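Local structure of adenylation domain (Streptomyces sp., 5N9X) at residues 259-264 against 281-286; 294-299 against 305-310. The protein belongs to the ANL superfamily of AMP-binding enzymes as an adenylation domain and holds adenosine-5'-triphosphate and threonine in neighbouring pockets. All coordinates share one frame; numbering follows the deposited sequence.

Contact 1. Residues 259-264 against 281-286; sequences TAFGAL and VVFGGE. With ATP (adenosine-5'-triphosphate), chain D; THR (threonine), chain C.
In the beta-alpha-beta unit of strand 253-256, helix 258-271 and strand 280-284, the second strand meets the helix where F283 presses its ring edge onto a face of F261. This is an edge-to-face (T-shaped) pair, with centroids 4.7 Å apart and planes at 79°. F283 CE2 leads, 3.3 Å from F261 CG, so it lands off-centre on that face, near the rim. F261 is placed to receive it because CG lies anti to the backbone N (chi1 173°), which turns the ring to the strand. V281 CG1 adds an apolar contact 4.2 Å from F261 CD1, as suits a beta-branched residue on a strand beneath a helix.

Further along, where strand gives way to loop, the chemistry turns polar. E286 OE1 accepts two bonds from T259: one from the backbone N at 3.1 Å, nearly along the C-O axis, and a short one from OG1 at 2.6 Å, on the syn lone pair. T259 sits in the first helical turn, where backbone N-H groups lack helical acceptors, so a carboxylate fits well; the helix dipole would probably favour its charge.

Between these two patches the chain bends through G284 and G285. G285 takes a positive phi (100°), comfortable for glycine, and its N comes within 3.1 Å of ATP N7, while G284 leaves CG2 of the bound threonine its room.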
ATOM      1  N   THR A 259      -2.390 -11.230  -0.475  1.00 10.11           N
ATOM      2  CA  THR A 259      -2.403 -11.913  -1.771  1.00 13.29           C
ATOM      3  C   THR A 259      -1.001 -12.307  -2.233  1.00 17.23           C
ATOM      4  O   THR A 259      -0.769 -13.441  -2.667  1.00 25.87           O
ATOM      5  CB  THR A 259      -3.052 -11.020  -2.859  1.00 21.50           C
ATOM      6  OG1 THR A 259      -4.389 -10.714  -2.464  1.00 22.00           O
ATOM      7  CG2 THR A 259      -3.056 -11.706  -4.234  1.00 13.45           C
ATOM      8  N   ALA A 260      -0.068 -11.366  -2.126  1.00 14.97           N
ATOM      9  CA  ALA A 260       1.319 -11.590  -2.508  1.00 12.32           C
ATOM     10  C   ALA A 260       1.982 -12.661  -1.636  1.00 16.93           C
ATOM     11  O   ALA A 260       2.719 -13.514  -2.144  1.00 16.29           O
ATOM     12  CB  ALA A 260       2.100 -10.276  -2.431  1.00 10.61           C
ATOM     13  N   PHE A 261       1.722 -12.596  -0.331  1.00 11.22           N
ATOM     14  CA  PHE A 261       2.276 -13.532   0.638  1.00 18.04           C
ATOM     15  C   PHE A 261       1.725 -14.966   0.466  1.00 19.39           C
ATOM     16  O   PHE A 261       2.445 -15.931   0.652  1.00 16.75           O
ATOM     17  CB  PHE A 261       2.009 -13.021   2.065  1.00 15.31           C
ATOM     18  CG  PHE A 261       2.385 -13.994   3.143  1.00 17.52           C
ATOM     19  CD1 PHE A 261       3.701 -14.071   3.598  1.00 16.27           C
ATOM     20  CD2 PHE A 261       1.423 -14.824   3.717  1.00 15.95           C
ATOM     21  CE1 PHE A 261       4.068 -14.972   4.600  1.00 12.52           C
ATOM     22  CE2 PHE A 261       1.772 -15.730   4.706  1.00 21.98           C
ATOM     23  CZ  PHE A 261       3.113 -15.806   5.151  1.00 19.36           C
ATOM     24  N   GLY A 262       0.448 -15.106   0.126  1.00 22.55           N
ATOM     25  CA  GLY A 262      -0.097 -16.430  -0.110  1.00 14.73           C
ATOM     26  C   GLY A 262       0.669 -17.113  -1.235  1.00 15.42           C
ATOM     27  O   GLY A 262       1.093 -18.258  -1.120  1.00 18.22           O
ATOM     28  N   ALA A 263       0.860 -16.394  -2.330  1.00 17.55           N
ATOM     29  CA  ALA A 263       1.589 -16.930  -3.467  1.00 18.44           C
ATOM     30  C   ALA A 263       3.085 -17.148  -3.147  1.00 23.96           C
ATOM     31  O   ALA A 263       3.704 -18.096  -3.631  1.00 19.75           O
ATOM     32  CB  ALA A 263       1.424 -16.009  -4.645  1.00 13.90           C
ATOM     33  N   LEU A 264       3.663 -16.259  -2.343  1.00 16.75           N
ATOM     34  CA  LEU A 264       5.025 -16.435  -1.898  1.00 16.92           C
ATOM     35  C   LEU A 264       5.174 -17.741  -1.092  1.00 20.14           C
ATOM     36  O   LEU A 264       6.107 -18.532  -1.286  1.00 21.67           O
ATOM     37  CB  LEU A 264       5.451 -15.234  -1.059  1.00 17.12           C
ATOM     38  CG  LEU A 264       6.879 -15.301  -0.519  1.00 27.32           C
ATOM     39  CD1 LEU A 264       7.838 -15.628  -1.657  1.00 22.96           C
ATOM     40  CD2 LEU A 264       7.263 -13.990   0.152  1.00 19.99           C
ATOM     41  N   VAL A 281       7.953 -10.199   8.734  1.00 13.25           N
ATOM     42  CA  VAL A 281       7.096 -10.075   7.572  1.00 14.57           C
ATOM     43  C   VAL A 281       5.927  -9.187   7.983  1.00 10.58           C
ATOM     44  O   VAL A 281       5.242  -9.479   8.932  1.00 10.58           O
ATOM     45  CB  VAL A 281       6.607 -11.419   7.050  1.00 13.76           C
ATOM     46  CG1 VAL A 281       6.102 -11.274   5.622  1.00 10.35           C
ATOM     47  CG2 VAL A 281       7.739 -12.425   7.093  1.00 10.29           C
ATOM     48  N   VAL A 282       5.737  -8.090   7.268  1.00 11.91           N
ATOM     49  CA  VAL A 282       4.713  -7.118   7.596  1.00 12.18           C
ATOM     50  C   VAL A 282       3.670  -7.205   6.526  1.00  9.91           C
ATOM     51  O   VAL A 282       4.007  -7.178   5.356  1.00 14.21           O
ATOM     52  CB  VAL A 282       5.283  -5.667   7.686  1.00 12.34           C
ATOM     53  CG1 VAL A 282       4.168  -4.639   7.705  1.00 10.87           C
ATOM     54  CG2 VAL A 282       6.159  -5.506   8.899  1.00  7.70           C
ATOM     55  N   PHE A 283       2.410  -7.327   6.924  1.00 10.96           N
ATOM     56  CA  PHE A 283       1.308  -7.379   5.980  1.00 11.12           C
ATOM     57  C   PHE A 283       0.615  -6.043   5.956  1.00 12.70           C
ATOM     58  O   PHE A 283       0.447  -5.412   7.011  1.00 17.72           O
ATOM     59  CB  PHE A 283       0.294  -8.464   6.365  1.00 10.66           C
ATOM     60  CG  PHE A 283       0.892  -9.831   6.498  1.00 17.66           C
ATOM     61  CD1 PHE A 283       1.543 -10.206   7.669  1.00 14.69           C
ATOM     62  CD2 PHE A 283       0.803 -10.744   5.462  1.00 15.28           C
ATOM     63  CE1 PHE A 283       2.095 -11.473   7.809  1.00 22.40           C
ATOM     64  CE2 PHE A 283       1.349 -12.029   5.598  1.00 21.67           C
ATOM     65  CZ  PHE A 283       1.994 -12.392   6.769  1.00 17.24           C
ATOM     66  N   GLY A 284       0.168  -5.627   4.779  1.00 12.30           N
ATOM     67  CA  GLY A 284      -0.688  -4.464   4.702  1.00 10.74           C
ATOM     68  C   GLY A 284      -1.595  -4.437   3.496  1.00  9.67           C
ATOM     69  O   GLY A 284      -1.316  -5.059   2.481  1.00 11.67           O
ATOM     70  N   GLY A 285      -2.686  -3.695   3.610  1.00 15.66           N
ATOM     71  CA  GLY A 285      -3.439  -3.308   2.438  1.00 15.52           C
ATOM     72  C   GLY A 285      -4.678  -4.131   2.170  1.00 18.23           C
ATOM     73  O   GLY A 285      -5.511  -3.719   1.377  1.00 23.00           O
ATOM     74  N   GLU A 286      -4.788  -5.302   2.795  1.00 18.27           N
ATOM     75  CA  GLU A 286      -5.937  -6.180   2.592  1.00 20.17           C
ATOM     76  C   GLU A 286      -6.286  -6.824   3.896  1.00 20.41           C
ATOM     77  O   GLU A 286      -5.476  -6.813   4.817  1.00 18.79           O
ATOM     78  CB  GLU A 286      -5.657  -7.274   1.558  1.00 18.19           C
ATOM     79  CG  GLU A 286      -5.032  -6.776   0.292  1.00 20.18           C
ATOM     80  CD  GLU A 286      -5.038  -7.808  -0.812  1.00 25.09           C
ATOM     81  OE1 GLU A 286      -4.535  -8.937  -0.604  1.00 24.72           O
ATOM     82  OE2 GLU A 286      -5.542  -7.467  -1.904  1.00 35.59           O
TER
HETATM   83  PG  ATP D 602      -8.984   4.733  -1.414  1.00 74.44           P
HETATM   84  O1G ATP D 602     -10.106   4.573  -0.395  1.00 65.76           O
HETATM   85  O2G ATP D 602      -9.413   5.351  -2.710  1.00 60.14           O
HETATM   86  O3G ATP D 602      -7.747   5.442  -0.891  1.00 69.88           O
HETATM   87  PB  ATP D 602      -7.649   2.152  -1.076  1.00 66.01           P
HETATM   88  O1B ATP D 602      -8.603   1.704   0.035  1.00 53.25           O
HETATM   89  O2B ATP D 602      -6.924   1.134  -1.896  1.00 42.90           O
HETATM   90  O3B ATP D 602      -8.554   3.216  -1.918  1.00 71.98           O
HETATM   91  PA  ATP D 602      -5.280   2.748   0.237  1.00 65.66           P
HETATM   92  O1A ATP D 602      -4.997   3.827   1.255  1.00 36.62           O
HETATM   93  O2A ATP D 602      -4.141   2.294  -0.669  1.00 50.69           O
HETATM   94  O3A ATP D 602      -6.544   3.216  -0.616  1.00 60.53           O
HETATM   95  O5' ATP D 602      -5.981   1.422   0.889  1.00 43.86           O
HETATM   96  C5' ATP D 602      -6.386   1.293   2.252  1.00 32.94           C
HETATM   97  C4' ATP D 602      -7.572   0.331   2.361  1.00 30.33           C
HETATM   98  O4' ATP D 602      -7.139  -1.020   2.401  1.00 21.25           O
HETATM   99  C3' ATP D 602      -8.467   0.559   3.566  1.00 25.22           C
HETATM  100  O3' ATP D 602      -9.652   1.186   3.087  1.00 38.62           O
HETATM  101  C2' ATP D 602      -8.790  -0.811   4.106  1.00 23.37           C
HETATM  102  O2' ATP D 602     -10.111  -1.153   3.696  1.00 22.77           O
HETATM  103  C1' ATP D 602      -7.827  -1.757   3.421  1.00 29.69           C
HETATM  104  N9  ATP D 602      -6.815  -2.307   4.376  1.00 25.52           N
HETATM  105  C8  ATP D 602      -5.553  -1.846   4.530  1.00 21.22           C
HETATM  106  N7  ATP D 602      -4.858  -2.540   5.461  1.00 16.44           N
HETATM  107  C5  ATP D 602      -5.685  -3.494   5.924  1.00 18.58           C
HETATM  108  C6  ATP D 602      -5.570  -4.578   6.925  1.00 14.02           C
HETATM  109  N6  ATP D 602      -4.421  -4.755   7.605  1.00 12.66           N
HETATM  110  N1  ATP D 602      -6.647  -5.362   7.135  1.00 13.70           N
HETATM  111  C2  ATP D 602      -7.795  -5.142   6.463  1.00 22.43           C
HETATM  112  N3  ATP D 602      -7.984  -4.189   5.524  1.00 19.77           N
HETATM  113  C4  ATP D 602      -6.977  -3.336   5.214  1.00 23.10           C
HETATM  114  N   THR C 601      -1.228   2.025   2.788  1.00 16.63           N
HETATM  115  CA  THR C 601      -1.364   0.753   2.063  1.00 26.72           C
HETATM  116  C   THR C 601      -2.761   0.719   1.512  1.00 28.26           C
HETATM  117  O   THR C 601      -3.217  -0.110   0.700  1.00 20.35           O
HETATM  118  CB  THR C 601      -1.147  -0.488   2.961  1.00 23.24           C
HETATM  119  OG1 THR C 601      -1.930  -0.364   4.167  1.00 19.43           O
HETATM  120  CG2 THR C 601       0.329  -0.645   3.303  1.00 14.32           C
HETATM  121  OXT THR C 601      -3.452   1.612   1.982  1.00 28.08           O

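Contact 2. Residues 294-299 against 305-310; sequences RPWAKR and PHLINM. With ATP (adenosine-5'-triphosphate), chain D.
Helix 290-300, from which W296 reaches L307, lies against strand 306-310 and is kinked where the N atoms of 295 and 296 make no bond to the preceding turn; P295, lacking an N-H, fits such a place. The two elements complete a beta-alpha-beta unit that starts at strand 280-284, and a cis peptide before P305 lies on the way into the last strand.

The indole of W296 carries the contact. A chi1 of -172° swings the indole away from the backbone N, so that the ring reaches from the helix to the strand, and its pyrrole part meets the end of L307: CD1 of W296 is 3.8 Å from CD2 of L307, which approaches obliquely. The two methyls of leucine spread along this side, L307 CD1 coming 4.1 Å from W296 NE1. P305 stands elsewhere on the rim, close to the ring plane, with CG 4.3 Å from W296 CZ2. T265 of helix 258-271 also touches the indole.

The one polar atom of the indole is served by a water. W296 NE1 donates to it at 2.9 Å, in the ring plane, and the water donates in turn to P305 O at 2.8 Å. Tryptophan suits this place because its large ring can touch both L307 and P305 while still offering an N-H at its edge.

At the far end of the strand, ATP N6 donates to M310 O at 2.9 Å, fairly straight at 159°, and weakly to N309 OD1, bent at 127°. V336 O takes a weak bond from N309 ND2, which would help hold the amide with its oxygen turned to the adenine. Two carbonyl oxygens, both acceptors, thus match an amino group, which is consistent with this strand end reading the adenine amino group through its hydrogen-bonding pattern.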
ATOM      1  N   ARG A 294      -1.706 -19.906   8.142  1.00 26.24           N
ATOM      2  CA  ARG A 294      -1.471 -21.240   8.725  1.00 24.11           C
ATOM      3  C   ARG A 294      -0.328 -22.031   8.049  1.00 27.97           C
ATOM      4  O   ARG A 294       0.545 -22.555   8.745  1.00 29.81           O
ATOM      5  CB  ARG A 294      -2.767 -22.086   8.710  1.00 23.94           C
ATOM      6  CG  ARG A 294      -3.965 -21.488   9.472  1.00 28.74           C
ATOM      7  CD  ARG A 294      -5.084 -22.508   9.696  1.00 32.02           C
ATOM      8  NE  ARG A 294      -6.411 -21.979   9.355  1.00 38.20           N
ATOM      9  CZ  ARG A 294      -7.300 -21.509  10.225  1.00 30.97           C
ATOM     10  NH1 ARG A 294      -7.022 -21.497  11.521  1.00 28.65           N
ATOM     11  NH2 ARG A 294      -8.467 -21.042   9.794  1.00 27.30           N
ATOM     12  N   PRO A 295      -0.312 -22.117   6.701  1.00 26.17           N
ATOM     13  CA  PRO A 295       0.768 -22.921   6.106  1.00 21.93           C
ATOM     14  C   PRO A 295       2.151 -22.382   6.433  1.00 25.44           C
ATOM     15  O   PRO A 295       3.054 -23.159   6.740  1.00 22.57           O
ATOM     16  CB  PRO A 295       0.506 -22.825   4.600  1.00 21.12           C
ATOM     17  CG  PRO A 295      -0.892 -22.374   4.465  1.00 19.98           C
ATOM     18  CD  PRO A 295      -1.207 -21.555   5.673  1.00 22.10           C
ATOM     19  N   TRP A 296       2.317 -21.063   6.368  1.00 26.55           N
ATOM     20  CA  TRP A 296       3.558 -20.452   6.835  1.00 21.32           C
ATOM     21  C   TRP A 296       3.894 -20.873   8.260  1.00 24.79           C
ATOM     22  O   TRP A 296       5.008 -21.310   8.535  1.00 22.38           O
ATOM     23  CB  TRP A 296       3.474 -18.938   6.781  1.00 22.75           C
ATOM     24  CG  TRP A 296       4.779 -18.252   7.056  1.00 19.60           C
ATOM     25  CD1 TRP A 296       5.237 -17.812   8.257  1.00 17.01           C
ATOM     26  CD2 TRP A 296       5.785 -17.921   6.096  1.00 15.20           C
ATOM     27  NE1 TRP A 296       6.474 -17.228   8.108  1.00 19.16           N
ATOM     28  CE2 TRP A 296       6.832 -17.287   6.788  1.00 14.34           C
ATOM     29  CE3 TRP A 296       5.897 -18.095   4.718  1.00 15.98           C
ATOM     30  CZ2 TRP A 296       7.979 -16.825   6.146  1.00 14.97           C
ATOM     31  CZ3 TRP A 296       7.037 -17.648   4.082  1.00 18.47           C
ATOM     32  CH2 TRP A 296       8.067 -17.018   4.797  1.00 20.42           C
ATOM     33  N   ALA A 297       2.922 -20.739   9.157  1.00 24.30           N
ATOM     34  CA  ALA A 297       3.182 -20.883  10.579  1.00 29.99           C
ATOM     35  C   ALA A 297       3.579 -22.314  10.969  1.00 24.43           C
ATOM     36  O   ALA A 297       4.331 -22.513  11.915  1.00 32.52           O
ATOM     37  CB  ALA A 297       1.975 -20.425  11.381  1.00 24.36           C
ATOM     38  N   LYS A 298       3.116 -23.312  10.241  1.00 23.04           N
ATOM     39  CA  LYS A 298       3.561 -24.649  10.577  1.00 36.33           C
ATOM     40  C   LYS A 298       5.029 -24.886  10.214  1.00 29.82           C
ATOM     41  O   LYS A 298       5.707 -25.672  10.884  1.00 23.95           O
ATOM     42  CB  LYS A 298       2.682 -25.711   9.917  1.00 28.56           C
ATOM     43  CG  LYS A 298       2.383 -26.831  10.887  1.00 42.88           C
ATOM     44  CD  LYS A 298       2.667 -28.198  10.289  1.00 49.71           C
ATOM     45  CE  LYS A 298       1.798 -29.274  10.936  1.00 51.53           C
ATOM     46  NZ  LYS A 298       2.003 -30.592  10.255  1.00 53.94           N
ATOM     47  N   ARG A 299       5.520 -24.210   9.171  1.00 27.63           N
ATOM     48  CA  ARG A 299       6.914 -24.392   8.743  1.00 22.13           C
ATOM     49  C   ARG A 299       7.925 -23.650   9.584  1.00 24.43           C
ATOM     50  O   ARG A 299       8.948 -24.214   9.969  1.00 27.68           O
ATOM     51  CB  ARG A 299       7.123 -23.980   7.286  1.00 23.26           C
ATOM     52  CG  ARG A 299       7.391 -25.174   6.412  1.00 34.02           C
ATOM     53  CD  ARG A 299       8.827 -25.674   6.588  1.00 35.16           C
ATOM     54  NE  ARG A 299       9.881 -24.827   6.018  1.00 33.76           N
ATOM     55  CZ  ARG A 299      10.997 -24.464   6.654  1.00 33.67           C
ATOM     56  NH1 ARG A 299      11.181 -24.791   7.923  1.00 40.64           N
ATOM     57  NH2 ARG A 299      11.915 -23.726   6.046  1.00 38.79           N
ATOM     58  N   PRO A 305      10.381 -15.477  11.330  1.00 21.38           N
ATOM     59  CA  PRO A 305      10.233 -14.052  11.629  1.00 16.94           C
ATOM     60  C   PRO A 305       8.962 -13.778  12.429  1.00 19.92           C
ATOM     61  O   PRO A 305       8.110 -14.661  12.543  1.00 15.90           O
ATOM     62  CB  PRO A 305      10.140 -13.410  10.233  1.00 16.61           C
ATOM     63  CG  PRO A 305       9.540 -14.479   9.378  1.00 16.44           C
ATOM     64  CD  PRO A 305      10.187 -15.753   9.895  1.00 28.75           C
ATOM     65  N   HIS A 306       8.843 -12.577  12.988  1.00 23.09           N
ATOM     66  CA  HIS A 306       7.546 -12.136  13.501  1.00 26.72           C
ATOM     67  C   HIS A 306       6.586 -11.876  12.333  1.00 14.98           C
ATOM     68  O   HIS A 306       6.996 -11.410  11.274  1.00 13.85           O
ATOM     69  CB  HIS A 306       7.673 -10.871  14.375  1.00 18.77           C
ATOM     70  CG  HIS A 306       8.647 -10.996  15.505  1.00 30.80           C
ATOM     71  ND1 HIS A 306       8.410 -11.797  16.606  1.00 32.19           N
ATOM     72  CD2 HIS A 306       9.839 -10.396  15.729  1.00 28.38           C
ATOM     73  CE1 HIS A 306       9.425 -11.700  17.445  1.00 25.89           C
ATOM     74  NE2 HIS A 306      10.307 -10.858  16.937  1.00 31.42           N
ATOM     75  N   LEU A 307       5.315 -12.212  12.514  1.00 18.28           N
ATOM     76  CA  LEU A 307       4.317 -11.793  11.549  1.00 17.63           C
ATOM     77  C   LEU A 307       3.508 -10.656  12.158  1.00 18.49           C
ATOM     78  O   LEU A 307       2.987 -10.782  13.268  1.00 18.77           O
ATOM     79  CB  LEU A 307       3.427 -12.961  11.113  1.00 19.73           C
ATOM     80  CG  LEU A 307       4.056 -14.004  10.170  1.00 19.30           C
ATOM     81  CD1 LEU A 307       5.379 -13.569   9.550  1.00 16.89           C
ATOM     82  CD2 LEU A 307       4.268 -15.295  10.869  1.00 36.31           C
ATOM     83  N   ILE A 308       3.468  -9.536  11.436  1.00 11.18           N
ATOM     84  CA  ILE A 308       2.798  -8.322  11.865  1.00 14.22           C
ATOM     85  C   ILE A 308       1.773  -7.875  10.827  1.00 14.52           C
ATOM     86  O   ILE A 308       2.101  -7.602   9.662  1.00 11.50           O
ATOM     87  CB  ILE A 308       3.800  -7.162  12.117  1.00 18.59           C
ATOM     88  CG1 ILE A 308       4.501  -7.345  13.465  1.00 22.98           C
ATOM     89  CG2 ILE A 308       3.090  -5.815  12.116  1.00 10.72           C
ATOM     90  CD1 ILE A 308       5.659  -8.240  13.425  1.00 19.06           C
ATOM     91  N   ASN A 309       0.518  -7.818  11.252  1.00 14.06           N
ATOM     92  CA  ASN A 309      -0.511  -7.322  10.375  1.00 12.42           C
ATOM     93  C   ASN A 309      -0.601  -5.848  10.654  1.00 11.52           C
ATOM     94  O   ASN A 309      -0.601  -5.453  11.806  1.00 13.30           O
ATOM     95  CB  ASN A 309      -1.862  -8.018  10.591  1.00 11.44           C
ATOM     96  CG  ASN A 309      -2.901  -7.520   9.614  1.00 16.92           C
ATOM     97  OD1 ASN A 309      -2.549  -6.875   8.628  1.00 12.76           O
ATOM     98  ND2 ASN A 309      -4.175  -7.814   9.869  1.00 17.58           N
ATOM     99  N   MET A 310      -0.615  -5.026   9.616  1.00 13.70           N
ATOM    100  CA  MET A 310      -0.802  -3.587   9.830  1.00 15.66           C
ATOM    101  C   MET A 310      -1.972  -3.066   9.010  1.00 13.70           C
ATOM    102  O   MET A 310      -1.950  -3.155   7.783  1.00 11.95           O
ATOM    103  CB  MET A 310       0.473  -2.794   9.501  1.00 11.58           C
ATOM    104  CG  MET A 310       1.657  -3.134  10.395  1.00 15.71           C
ATOM    105  SD  MET A 310       3.153  -2.119  10.201  1.00 13.33           S
ATOM    106  CE  MET A 310       2.811  -0.799  11.397  1.00  9.59           C
TER
HETATM  107  PG  ATP D 602      -8.984   4.733  -1.414  1.00 74.44           P
HETATM  108  O1G ATP D 602     -10.106   4.573  -0.395  1.00 65.76           O
HETATM  109  O2G ATP D 602      -9.413   5.351  -2.710  1.00 60.14           O
HETATM  110  O3G ATP D 602      -7.747   5.442  -0.891  1.00 69.88           O
HETATM  111  PB  ATP D 602      -7.649   2.152  -1.076  1.00 66.01           P
HETATM  112  O1B ATP D 602      -8.603   1.704   0.035  1.00 53.25           O
HETATM  113  O2B ATP D 602      -6.924   1.134  -1.896  1.00 42.90           O
HETATM  114  O3B ATP D 602      -8.554   3.216  -1.918  1.00 71.98           O
HETATM  115  PA  ATP D 602      -5.280   2.748   0.237  1.00 65.66           P
HETATM  116  O1A ATP D 602      -4.997   3.827   1.255  1.00 36.62           O
HETATM  117  O2A ATP D 602      -4.141   2.294  -0.669  1.00 50.69           O
HETATM  118  O3A ATP D 602      -6.544   3.216  -0.616  1.00 60.53           O
HETATM  119  O5' ATP D 602      -5.981   1.422   0.889  1.00 43.86           O
HETATM  120  C5' ATP D 602      -6.386   1.293   2.252  1.00 32.94           C
HETATM  121  C4' ATP D 602      -7.572   0.331   2.361  1.00 30.33           C
HETATM  122  O4' ATP D 602      -7.139  -1.020   2.401  1.00 21.25           O
HETATM  123  C3' ATP D 602      -8.467   0.559   3.566  1.00 25.22           C
HETATM  124  O3' ATP D 602      -9.652   1.186   3.087  1.00 38.62           O
HETATM  125  C2' ATP D 602      -8.790  -0.811   4.106  1.00 23.37           C
HETATM  126  O2' ATP D 602     -10.111  -1.153   3.696  1.00 22.77           O
HETATM  127  C1' ATP D 602      -7.827  -1.757   3.421  1.00 29.69           C
HETATM  128  N9  ATP D 602      -6.815  -2.307   4.376  1.00 25.52           N
HETATM  129  C8  ATP D 602      -5.553  -1.846   4.530  1.00 21.22           C
HETATM  130  N7  ATP D 602      -4.858  -2.540   5.461  1.00 16.44           N
HETATM  131  C5  ATP D 602      -5.685  -3.494   5.924  1.00 18.58           C
HETATM  132  C6  ATP D 602      -5.570  -4.578   6.925  1.00 14.02           C
HETATM  133  N6  ATP D 602      -4.421  -4.755   7.605  1.00 12.66           N
HETATM  134  N1  ATP D 602      -6.647  -5.362   7.135  1.00 13.70           N
HETATM  135  C2  ATP D 602      -7.795  -5.142   6.463  1.00 22.43           C
HETATM  136  N3  ATP D 602      -7.984  -4.189   5.524  1.00 19.77           N
HETATM  137  C4  ATP D 602      -6.977  -3.336   5.214  1.00 23.10           C
HETATM  138  O   HOH W   1       7.318 -16.714  10.838  1.00 26.35           O

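In the fold
Contacts 1 and 2 are successive beta-alpha-beta steps against one sheet, and both are buried, the centre of contact 1 about 11 Å and that of contact 2 about 19 Å from the centre of the chain. Strands 280-284 and 306-310 run side by side, with F283 N probably bonded to I308 O and F283 O to M310 N, while V281 packs on L307 and the rings of F261 and W296 meet to join the two helices. Contact 1 pairs an edge-to-face aromatic pair with a direct carboxylate grip; contact 2 is apolar between its segments, with one water bridging W296 NE1 to P305 O. Each strand leads to ATP, but threonine is approached through contact 1.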